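Local coordinates for protein PlzA (PDB 7MIE) that binds the bacterial second messenger c-di-GMP through a PilZ domain and probably acts as its receptor in Borrelia burgdorferi signalling, at residues A[42-47]-A[72-77]; A[54-59]-A[68-73]; A[83-88]-A[133-138]; A[182-187]-A[279-284]. All coordinates share one frame; numbering follows the deposited sequence.

Contact 1. Residues A[42-47]-A[72-77]; sequences IKMSTE and YSISMD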
# COMPACT_ATOMS: atom_id res chain seq x y z
N ILE A 42 -6.70 0.24 -3.46
CA ILE A 42 -5.78 -0.86 -3.67
C ILE A 42 -4.38 -0.36 -3.30
O ILE A 42 -3.91 0.63 -3.87
CB ILE A 42 -5.82 -1.26 -5.17
CG1 ILE A 42 -7.22 -1.73 -5.65
CG2 ILE A 42 -4.73 -2.30 -5.46
CD1 ILE A 42 -7.69 -3.01 -4.92
N LYS A 43 -3.77 -1.02 -2.31
CA LYS A 43 -2.39 -0.70 -1.91
C LYS A 43 -1.41 -1.14 -2.98
O LYS A 43 -1.58 -2.17 -3.62
CB LYS A 43 -2.03 -1.25 -0.52
CG LYS A 43 -2.83 -0.60 0.60
CD LYS A 43 -2.52 -1.02 2.01
CE LYS A 43 -2.82 -2.47 2.30
NZ LYS A 43 -4.29 -2.79 2.28
N MET A 44 -0.33 -0.35 -3.17
CA MET A 44 0.60 -0.62 -4.27
C MET A 44 1.62 -1.70 -3.90
O MET A 44 2.07 -1.80 -2.75
CB MET A 44 1.32 0.65 -4.72
CG MET A 44 0.36 1.77 -4.99
SD MET A 44 -0.91 1.39 -6.28
CE MET A 44 0.20 1.46 -7.65
N SER A 45 1.98 -2.52 -4.89
CA SER A 45 3.06 -3.50 -4.82
C SER A 45 3.62 -3.66 -6.23
O SER A 45 3.02 -3.17 -7.19
CB SER A 45 2.55 -4.83 -4.28
OG SER A 45 1.85 -5.52 -5.33
N THR A 46 4.78 -4.33 -6.34
CA THR A 46 5.45 -4.51 -7.62
C THR A 46 4.49 -5.05 -8.68
O THR A 46 4.45 -4.53 -9.81
CB THR A 46 6.69 -5.39 -7.42
OG1 THR A 46 7.49 -4.67 -6.47
CG2 THR A 46 7.51 -5.53 -8.70
N GLU A 47 3.76 -6.12 -8.35
CA GLU A 47 2.85 -6.74 -9.30
C GLU A 47 1.69 -5.81 -9.69
O GLU A 47 1.27 -5.85 -10.85
CB GLU A 47 2.29 -8.07 -8.80
CG GLU A 47 3.36 -9.17 -8.73
CD GLU A 47 2.72 -10.54 -8.59
OE1 GLU A 47 3.25 -11.48 -9.20
OE2 GLU A 47 1.69 -10.66 -7.87
N TYR A 72 1.00 5.37 -2.36
CA TYR A 72 0.67 4.40 -1.33
C TYR A 72 -0.49 3.49 -1.79
O TYR A 72 -0.40 2.27 -1.66
CB TYR A 72 0.24 5.16 -0.07
CG TYR A 72 -0.39 4.31 0.99
CD1 TYR A 72 0.39 3.61 1.91
CD2 TYR A 72 -1.78 4.24 1.11
CE1 TYR A 72 -0.20 2.86 2.92
CE2 TYR A 72 -2.38 3.50 2.11
CZ TYR A 72 -1.58 2.80 3.01
OH TYR A 72 -2.18 2.07 3.99
N SER A 73 -1.56 4.11 -2.30
CA SER A 73 -2.70 3.32 -2.79
C SER A 73 -3.41 4.11 -3.88
O SER A 73 -3.20 5.32 -3.99
CB SER A 73 -3.69 2.98 -1.65
OG SER A 73 -4.39 4.15 -1.19
N ILE A 74 -4.26 3.40 -4.63
CA ILE A 74 -5.01 4.02 -5.70
C ILE A 74 -6.48 3.63 -5.59
O ILE A 74 -6.79 2.51 -5.18
CB ILE A 74 -4.38 3.63 -7.05
CG1 ILE A 74 -5.01 4.43 -8.21
CG2 ILE A 74 -4.49 2.12 -7.29
CD1 ILE A 74 -4.13 4.40 -9.47
N SER A 75 -7.35 4.55 -6.02
CA SER A 75 -8.78 4.35 -5.91
C SER A 75 -9.41 4.77 -7.24
O SER A 75 -8.69 5.06 -8.20
CB SER A 75 -9.35 5.14 -4.78
OG SER A 75 -8.85 4.70 -3.50
N MET A 76 -10.75 4.73 -7.36
CA MET A 76 -11.33 4.99 -8.67
C MET A 76 -11.17 6.44 -9.12
O MET A 76 -11.04 6.71 -10.33
CB MET A 76 -12.84 4.69 -8.66
CG MET A 76 -13.10 3.19 -8.66
SD MET A 76 -12.29 2.23 -9.97
CE MET A 76 -12.70 3.16 -11.44
N ASP A 77 -11.23 7.37 -8.16
CA ASP A 77 -11.11 8.75 -8.60
C ASP A 77 -10.20 9.55 -7.68
O ASP A 77 -10.27 10.78 -7.64
CB ASP A 77 -12.46 9.41 -8.85
CG ASP A 77 -13.37 9.35 -7.65
OD1 ASP A 77 -12.86 9.55 -6.52
OD2 ASP A 77 -14.57 9.02 -7.85
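M44 N, just past the end of a two-residue strand, donates a nearly straight bond (3.0 Å, 160°) to Y72 O, and Y72 belongs to a classic beta bulge: with S73 it faces the single residue K80 on the strand beyond. Beside it K43 and S73 pair without hydrogen bonds, and S73 CB packs 3.2 Å from I42 O. I42 and I74 then form the hydrogen-bonded pair, I42 N to I74 O at 2.8 Å and the reverse bond, I74 N to I42 O, at 2.9 Å. Strand 42-43 adds a short antiparallel strand to strand 65-74 in the sheet of the PilZN3 domain. The K43 chain runs alongside the Y72 side chain, pointing the same way, with CD 3.7 Å from the phenol OH; its ammonium makes a cation-pi contact with Y208. M44 lies against Y72 and I74: chi1 (-51°) sets CG beside Y72 O, and the bend at chi2 carries SD to 3.8 Å from I74 CG2. The polar end of S73 is held by E41, while I42 turns to L158 and L159 of helix 149-164. S45, at the N-cap of helix 46-52, hydrogen-bonds to E171 through OG.

Contact 2. Residues A[54-59]-A[68-73]; sequences LRNTIE and FGVIYS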
# COMPACT_ATOMS: atom_id res chain seq x y z
N LEU A 54 2.17 1.50 -14.21
CA LEU A 54 2.23 2.79 -13.55
C LEU A 54 3.45 2.78 -12.62
O LEU A 54 3.61 1.86 -11.83
CB LEU A 54 0.86 2.98 -12.86
CG LEU A 54 0.71 4.23 -12.01
CD1 LEU A 54 0.74 5.45 -12.93
CD2 LEU A 54 -0.63 4.13 -11.25
N ARG A 55 4.39 3.73 -12.83
CA ARG A 55 5.55 3.88 -11.95
C ARG A 55 5.04 4.33 -10.57
O ARG A 55 4.06 5.06 -10.47
CB ARG A 55 6.39 5.06 -12.48
CG ARG A 55 7.84 5.11 -12.04
CD ARG A 55 8.58 6.21 -12.83
NE ARG A 55 8.48 6.14 -14.30
CZ ARG A 55 9.18 6.91 -15.16
NH1 ARG A 55 9.03 6.79 -16.48
NH2 ARG A 55 10.02 7.82 -14.70
N ASN A 56 5.73 3.93 -9.52
CA ASN A 56 5.23 4.23 -8.19
C ASN A 56 5.70 5.61 -7.74
O ASN A 56 5.24 6.10 -6.74
CB ASN A 56 5.58 3.13 -7.19
CG ASN A 56 4.42 2.81 -6.26
OD1 ASN A 56 3.26 2.84 -6.69
ND2 ASN A 56 4.73 2.66 -4.98
N THR A 57 6.65 6.19 -8.47
CA THR A 57 7.15 7.52 -8.17
C THR A 57 6.31 8.51 -8.95
O THR A 57 5.94 8.27 -10.10
CB THR A 57 8.65 7.59 -8.50
OG1 THR A 57 9.30 6.79 -7.51
CG2 THR A 57 9.21 9.00 -8.37
N ILE A 58 6.02 9.67 -8.35
CA ILE A 58 5.13 10.58 -9.02
C ILE A 58 5.57 12.02 -8.69
O ILE A 58 5.85 12.29 -7.54
CB ILE A 58 3.70 10.34 -8.53
CG1 ILE A 58 2.72 11.14 -9.36
CG2 ILE A 58 3.50 10.52 -7.02
CD1 ILE A 58 1.43 10.37 -9.46
N GLU A 59 5.44 12.91 -9.67
CA GLU A 59 5.76 14.33 -9.47
C GLU A 59 4.50 15.13 -9.17
O GLU A 59 3.49 15.01 -9.89
CB GLU A 59 6.43 14.85 -10.74
CG GLU A 59 7.03 16.23 -10.50
CD GLU A 59 7.67 16.88 -11.72
OE1 GLU A 59 7.75 16.23 -12.80
OE2 GLU A 59 8.14 18.05 -11.57
N PHE A 68 8.75 15.14 -5.66
CA PHE A 68 8.44 13.74 -5.99
C PHE A 68 7.96 13.04 -4.73
O PHE A 68 8.60 13.16 -3.68
CB PHE A 68 9.68 13.03 -6.55
CG PHE A 68 9.91 13.36 -8.00
CD1 PHE A 68 10.62 14.49 -8.37
CD2 PHE A 68 9.36 12.56 -9.00
CE1 PHE A 68 10.78 14.79 -9.71
CE2 PHE A 68 9.53 12.87 -10.34
CZ PHE A 68 10.24 13.99 -10.69
N GLY A 69 6.92 12.20 -4.89
CA GLY A 69 6.48 11.36 -3.79
C GLY A 69 6.27 9.94 -4.31
O GLY A 69 6.77 9.61 -5.38
N VAL A 70 5.61 9.11 -3.49
CA VAL A 70 5.46 7.71 -3.86
C VAL A 70 3.98 7.38 -3.66
O VAL A 70 3.34 7.85 -2.72
CB VAL A 70 6.35 6.89 -2.89
CG1 VAL A 70 6.18 5.41 -3.15
CG2 VAL A 70 7.84 7.22 -3.13
N ILE A 71 3.43 6.52 -4.54
CA ILE A 71 2.03 6.18 -4.38
C ILE A 71 1.92 5.11 -3.30
O ILE A 71 2.61 4.07 -3.34
CB ILE A 71 1.47 5.64 -5.72
CG1 ILE A 71 1.72 6.59 -6.89
CG2 ILE A 71 -0.00 5.25 -5.58
CD1 ILE A 71 1.28 6.05 -8.27
N TYR A 72 1.00 5.37 -2.36
CA TYR A 72 0.67 4.40 -1.33
C TYR A 72 -0.49 3.49 -1.79
O TYR A 72 -0.40 2.27 -1.66
CB TYR A 72 0.24 5.16 -0.07
CG TYR A 72 -0.39 4.31 0.99
CD1 TYR A 72 0.39 3.61 1.91
CD2 TYR A 72 -1.78 4.24 1.11
CE1 TYR A 72 -0.20 2.86 2.92
CE2 TYR A 72 -2.38 3.50 2.11
CZ TYR A 72 -1.58 2.80 3.01
OH TYR A 72 -2.18 2.07 3.99
N SER A 73 -1.56 4.11 -2.30
CA SER A 73 -2.70 3.32 -2.79
C SER A 73 -3.41 4.11 -3.88
O SER A 73 -3.20 5.32 -3.99
CB SER A 73 -3.69 2.98 -1.65
OG SER A 73 -4.39 4.15 -1.19
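I71 N donates to N56 O at 2.9 Å, in the carbonyl plane. Further along, I58 and G69 form a hydrogen-bonded pair: G69 N to I58 O at 2.9 Å is nearly straight (169°), whereas I58 N meets G69 O from well above the carbonyl plane. On one face E59 CB sits over the F68 ring, 4.1 Å from its centroid and shifted toward the rim, a CH-pi contact; T57 CG2 comes to 3.6 Å from F68 CD2, beside it. On the other face I58 CG2 approaches the I71 chain, and the I71 CD1 methyl meets L54 CD2 (4.0 Å). The N56 amide swings across I71 with chi1 at an unstaggered -138°; ND2 makes a weak bond to I71 O, and OD1 packs 3.5 Å from I71 CB. Its rotation is set from outside, since N284 OD1 takes the same ND2 and N49 ND2 binds OD1. I71 O also receives H280 NE2, and the E59 carboxylate is gripped by T66 and R61. The arrangement is that of an antiparallel beta hairpin, strands 57-62 and 65-74.

Contact 3. Residues A[83-88]-A[133-138]; sequences FQEDTV and NKEYNL. With EDO (1,2-ethanediol), chain F.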
# COMPACT_ATOMS: atom_id res chain seq x y z
N PHE A 83 4.68 11.87 1.03
CA PHE A 83 5.75 12.86 0.92
C PHE A 83 6.43 13.05 2.27
O PHE A 83 5.82 12.83 3.33
CB PHE A 83 5.15 14.21 0.49
CG PHE A 83 4.61 14.27 -0.92
CD1 PHE A 83 5.47 14.40 -2.01
CD2 PHE A 83 3.24 14.14 -1.14
CE1 PHE A 83 4.95 14.42 -3.30
CE2 PHE A 83 2.74 14.16 -2.43
CZ PHE A 83 3.59 14.32 -3.50
N GLN A 84 7.65 13.59 2.23
CA GLN A 84 8.26 14.03 3.49
C GLN A 84 7.41 15.14 4.11
O GLN A 84 6.79 15.92 3.41
CB GLN A 84 9.64 14.66 3.25
CG GLN A 84 10.64 13.66 2.72
CD GLN A 84 11.98 14.32 2.46
OE1 GLN A 84 12.08 15.41 1.89
NE2 GLN A 84 13.03 13.65 2.89
N GLU A 85 7.43 15.24 5.43
CA GLU A 85 6.71 16.30 6.12
C GLU A 85 7.30 17.66 5.73
O GLU A 85 8.49 17.73 5.40
CB GLU A 85 6.79 16.05 7.62
CG GLU A 85 6.04 17.04 8.48
CD GLU A 85 6.21 16.76 9.98
OE1 GLU A 85 5.21 16.32 10.63
OE2 GLU A 85 7.36 16.90 10.47
N ASP A 86 6.47 18.73 5.80
CA ASP A 86 6.91 20.11 5.61
C ASP A 86 7.38 20.36 4.17
O ASP A 86 8.30 21.16 3.95
CB ASP A 86 8.03 20.50 6.59
CG ASP A 86 8.01 22.00 6.91
OD1 ASP A 86 7.08 22.70 6.42
OD2 ASP A 86 8.92 22.47 7.66
N THR A 87 6.80 19.65 3.19
CA THR A 87 7.08 19.87 1.77
C THR A 87 5.76 20.23 1.06
O THR A 87 5.35 21.41 1.07
CB THR A 87 7.89 18.70 1.14
OG1 THR A 87 7.10 17.50 1.14
CG2 THR A 87 9.17 18.40 1.89
N VAL A 88 5.03 19.21 0.58
CA VAL A 88 3.87 19.40 -0.27
C VAL A 88 2.70 19.94 0.55
O VAL A 88 1.93 20.75 0.06
CB VAL A 88 3.55 18.09 -1.02
CG1 VAL A 88 2.20 18.13 -1.73
CG2 VAL A 88 4.67 17.85 -2.06
N ASN A 133 12.86 7.83 12.33
CA ASN A 133 13.19 9.17 12.81
C ASN A 133 12.97 10.22 11.73
O ASN A 133 13.44 11.35 11.85
CB ASN A 133 14.65 9.33 13.26
CG ASN A 133 15.07 8.39 14.37
OD1 ASN A 133 14.24 7.88 15.13
ND2 ASN A 133 16.38 8.19 14.47
N LYS A 134 12.27 9.85 10.65
CA LYS A 134 11.88 10.82 9.64
C LYS A 134 10.35 10.89 9.62
O LYS A 134 9.67 9.88 9.79
CB LYS A 134 12.39 10.37 8.27
CG LYS A 134 13.85 9.96 8.19
CD LYS A 134 14.72 10.94 7.43
CE LYS A 134 15.15 12.14 8.25
NZ LYS A 134 16.41 11.87 8.98
N GLU A 135 9.84 12.09 9.36
CA GLU A 135 8.40 12.31 9.42
C GLU A 135 7.87 12.44 8.00
O GLU A 135 8.52 13.02 7.13
CB GLU A 135 8.06 13.63 10.11
CG GLU A 135 8.67 13.79 11.50
CD GLU A 135 8.37 12.65 12.45
OE1 GLU A 135 7.23 12.09 12.38
OE2 GLU A 135 9.27 12.30 13.27
N TYR A 136 6.64 11.94 7.83
CA TYR A 136 6.00 11.87 6.53
C TYR A 136 4.55 12.31 6.63
O TYR A 136 3.93 12.28 7.70
CB TYR A 136 6.04 10.43 5.97
CG TYR A 136 7.44 9.95 5.67
CD1 TYR A 136 8.03 10.18 4.44
CD2 TYR A 136 8.19 9.35 6.66
CE1 TYR A 136 9.34 9.79 4.18
CE2 TYR A 136 9.51 8.97 6.43
CZ TYR A 136 10.08 9.18 5.18
OH TYR A 136 11.38 8.80 4.96
N ASN A 137 4.00 12.69 5.47
CA ASN A 137 2.56 12.88 5.34
C ASN A 137 2.03 11.92 4.29
O ASN A 137 2.67 11.66 3.27
CB ASN A 137 2.17 14.30 4.90
CG ASN A 137 2.53 15.37 5.93
OD1 ASN A 137 3.20 16.35 5.58
ND2 ASN A 137 2.06 15.25 7.17
N LEU A 138 0.80 11.44 4.55
CA LEU A 138 0.05 10.63 3.58
C LEU A 138 -1.12 11.51 3.12
O LEU A 138 -1.93 11.92 3.96
CB LEU A 138 -0.44 9.37 4.29
CG LEU A 138 -1.23 8.38 3.40
CD1 LEU A 138 -0.33 7.77 2.34
CD2 LEU A 138 -1.82 7.27 4.24
C1 EDO F . -4.44 9.89 4.74
O1 EDO F . -4.61 10.82 3.65
C2 EDO F . -5.39 9.93 5.85
O2 EDO F . -6.23 11.06 5.78
O HOH W 1 4.30 17.45 3.25
O HOH W 2 12.76 11.45 4.45
O HOH W 3 2.69 17.25 9.02
O HOH W 4 4.64 13.75 10.13
O HOH W 5 3.81 18.92 6.70
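E85 and E135 lie side by side and point the same way, their carboxylate planes 32° apart. E85 touches with a carboxylate oxygen, E135 with its methylenes: E85 OE2 rests 3.4 Å from E135 CB, while the two OE1 atoms stay well separated. E85 is fully extended, with CG anti to its own N (chi1 -177°), which lays its chain along the neighbour; E135 bends at chi2 instead, and its OE1 goes to S130 OG. In the backbone, E85 N donates to E135 O at 3.0 Å, from above the carbonyl plane. N137 crosses E85 obliquely, amide against carboxylate at 52°. Its OD1 is 3.6 Å from E85 CA and takes protons from two waters, one also bound to Q84 O, the other accepting from D86 N, so the turn after the strand is tied to N137 through solvent. N137 ND2 reaches S127 O and a third water that donates to E85 OE1. The Y136 ring turns an edge to F83 O, CD1 at 3.6 Å, and a further water links its OH to Q84 NE2. F83 and N137 themselves form a hydrogen-bonded pair, with N137 N to F83 O at 2.8 Å. T87 OG1 folds back to Q84 O (2.8 Å), closing the turn that leads into helix 88-94. Strand 78-84 thereby pairs with strand 134-143, whose other edge runs along strand 119-131, while V88 lies over one face of the F83 ring and both residues pack on M60 of strand 57-62.

Contact 4. Residues A[182-187]-A[279-284]; sequences KLKIDS and IHDYFN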
# COMPACT_ATOMS: atom_id res chain seq x y z
N LYS A 182 16.23 -6.40 2.43
CA LYS A 182 15.46 -5.27 1.93
C LYS A 182 14.46 -4.80 2.99
O LYS A 182 14.31 -3.61 3.22
CB LYS A 182 14.74 -5.67 0.64
CG LYS A 182 13.94 -4.57 -0.06
CD LYS A 182 14.75 -3.31 -0.41
CE LYS A 182 14.08 -2.46 -1.46
NZ LYS A 182 12.98 -1.67 -0.85
N LEU A 183 13.79 -5.76 3.64
CA LEU A 183 12.82 -5.45 4.69
C LEU A 183 13.51 -4.78 5.87
O LEU A 183 14.65 -5.12 6.19
CB LEU A 183 12.24 -6.76 5.19
CG LEU A 183 11.10 -7.32 4.36
CD1 LEU A 183 10.87 -8.76 4.80
CD2 LEU A 183 9.82 -6.47 4.52
N LYS A 184 12.81 -3.87 6.54
CA LYS A 184 13.42 -3.17 7.66
C LYS A 184 13.14 -3.94 8.94
O LYS A 184 12.79 -3.34 9.96
CB LYS A 184 12.88 -1.74 7.80
CG LYS A 184 13.05 -0.82 6.59
CD LYS A 184 14.48 -0.39 6.32
CE LYS A 184 14.73 -0.03 4.87
NZ LYS A 184 16.08 -0.47 4.43
N ILE A 185 13.25 -5.28 8.87
CA ILE A 185 13.28 -6.14 10.05
C ILE A 185 14.61 -6.88 10.04
O ILE A 185 15.22 -7.00 9.00
CB ILE A 185 12.10 -7.14 10.11
CG1 ILE A 185 12.19 -8.22 9.03
CG2 ILE A 185 10.75 -6.42 10.07
CD1 ILE A 185 11.23 -9.37 9.25
N ASP A 186 15.03 -7.38 11.20
CA ASP A 186 16.41 -7.79 11.42
C ASP A 186 16.60 -9.26 11.08
O ASP A 186 17.66 -9.68 10.62
CB ASP A 186 16.81 -7.57 12.89
CG ASP A 186 17.13 -6.12 13.21
OD1 ASP A 186 17.46 -5.37 12.26
OD2 ASP A 186 17.05 -5.76 14.39
N SER A 187 15.57 -10.05 11.39
CA SER A 187 15.63 -11.48 11.22
C SER A 187 14.22 -12.00 11.04
O SER A 187 13.26 -11.23 11.10
CB SER A 187 16.27 -12.15 12.43
OG SER A 187 15.28 -12.36 13.43
N ILE A 279 5.73 -3.11 4.83
CA ILE A 279 5.49 -3.86 3.60
C ILE A 279 5.57 -2.94 2.38
O ILE A 279 6.22 -3.27 1.38
CB ILE A 279 4.14 -4.60 3.66
CG1 ILE A 279 4.10 -5.55 4.87
CG2 ILE A 279 3.88 -5.37 2.34
CD1 ILE A 279 5.18 -6.64 4.86
N HIS A 280 4.94 -1.77 2.47
CA HIS A 280 5.04 -0.81 1.37
C HIS A 280 6.51 -0.48 1.06
O HIS A 280 6.88 -0.48 -0.12
CB HIS A 280 4.24 0.45 1.74
CG HIS A 280 4.21 1.41 0.59
ND1 HIS A 280 5.17 2.41 0.46
CD2 HIS A 280 3.35 1.54 -0.44
CE1 HIS A 280 4.88 3.13 -0.61
NE2 HIS A 280 3.80 2.61 -1.18
N ASP A 281 7.32 -0.24 2.10
CA ASP A 281 8.74 0.10 1.92
C ASP A 281 9.46 -1.00 1.15
O ASP A 281 10.34 -0.72 0.32
CB ASP A 281 9.40 0.35 3.29
CG ASP A 281 10.91 0.52 3.16
OD1 ASP A 281 11.33 1.62 2.70
OD2 ASP A 281 11.65 -0.46 3.48
N TYR A 282 9.13 -2.27 1.42
CA TYR A 282 9.80 -3.37 0.76
C TYR A 282 9.64 -3.26 -0.76
O TYR A 282 10.58 -3.51 -1.52
CB TYR A 282 9.23 -4.71 1.25
CG TYR A 282 9.77 -5.86 0.44
CD1 TYR A 282 11.00 -6.44 0.77
CD2 TYR A 282 9.07 -6.39 -0.64
CE1 TYR A 282 11.51 -7.48 0.02
CE2 TYR A 282 9.59 -7.40 -1.42
CZ TYR A 282 10.81 -7.96 -1.08
OH TYR A 282 11.26 -9.02 -1.82
N PHE A 283 8.45 -2.86 -1.22
CA PHE A 283 8.15 -2.74 -2.65
C PHE A 283 8.74 -1.47 -3.28
O PHE A 283 8.84 -1.39 -4.50
CB PHE A 283 6.64 -2.87 -2.90
CG PHE A 283 6.09 -4.23 -2.56
CD1 PHE A 283 6.52 -5.36 -3.24
CD2 PHE A 283 5.13 -4.41 -1.57
CE1 PHE A 283 6.05 -6.63 -2.91
CE2 PHE A 283 4.64 -5.67 -1.27
CZ PHE A 283 5.11 -6.79 -1.91
N ASN A 284 9.19 -0.53 -2.43
CA ASN A 284 9.72 0.77 -2.80
C ASN A 284 11.17 0.99 -2.31
O ASN A 284 11.49 2.06 -1.80
CB ASN A 284 8.83 1.87 -2.22
CG ASN A 284 7.53 1.86 -2.98
OD1 ASN A 284 7.47 2.32 -4.13
ND2 ASN A 284 6.52 1.24 -2.40
OXT ASN A 284 12.07 0.17 -2.36
O HOH W 6 10.72 -2.66 4.65
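K182 NZ is gripped by two acceptors at the end of the chain: the terminal carboxylate of N284, in a salt bridge to OXT whose 2.5 Å length is unusually short and doubtful, and Y282 O at 3.1 Å, met from well above the carbonyl plane. With chi1 at -177° the lysine sets CG beside the Y282 ring, 3.6 Å from Y282 CD1, and bends at chi2 and chi4 bring NZ to the acceptors. L183 meets the same ring carbon, its CG 3.7 Å from Y282 CD1. The positive charge thus lies at the end of helix 273-283, probably favourable to the negative end of its dipole. The contact joins the C-terminal ends of helix 177-182 and of the last helix, 273-283, whose Y282 also packs on I173 of strand 173-174, in the sheet that carries D205, which binds c-di-GMP. K184 crosses D281 at about a right angle: K184 CE is 3.4 Å from D281 OD2, while the ammonium remains beyond salt-bridge range. One water bridges the pair, accepting from K184 N and donating to D281 OD2 (2.7 Å). N284 ND2 turns back on the helix to H280 O at 2.9 Å. K182 O is buried here without a hydrogen-bonding partner.

Following the chain, contact 1 opens at 42-47 and contact 2 at 54-59; both close on strand 65-74, at overlapping segments 68-73 and 72-77. The hairpin of contact 2 therefore falls within the span of contact 1, and the two share Y72 and S73. Contact 3 follows in series, bridging from 83-88 across 44 intervening residues to 133-138 in the same sheet, and its F83 ring packs against F68 and G69 of contact 2. Contact 4 opens later and closes at the C terminus, where the last helix, bound to the loop at 182-187, also reaches back through H280 to strand 65-74 and through N284 to N56, joining the end of the chain to the first sheet.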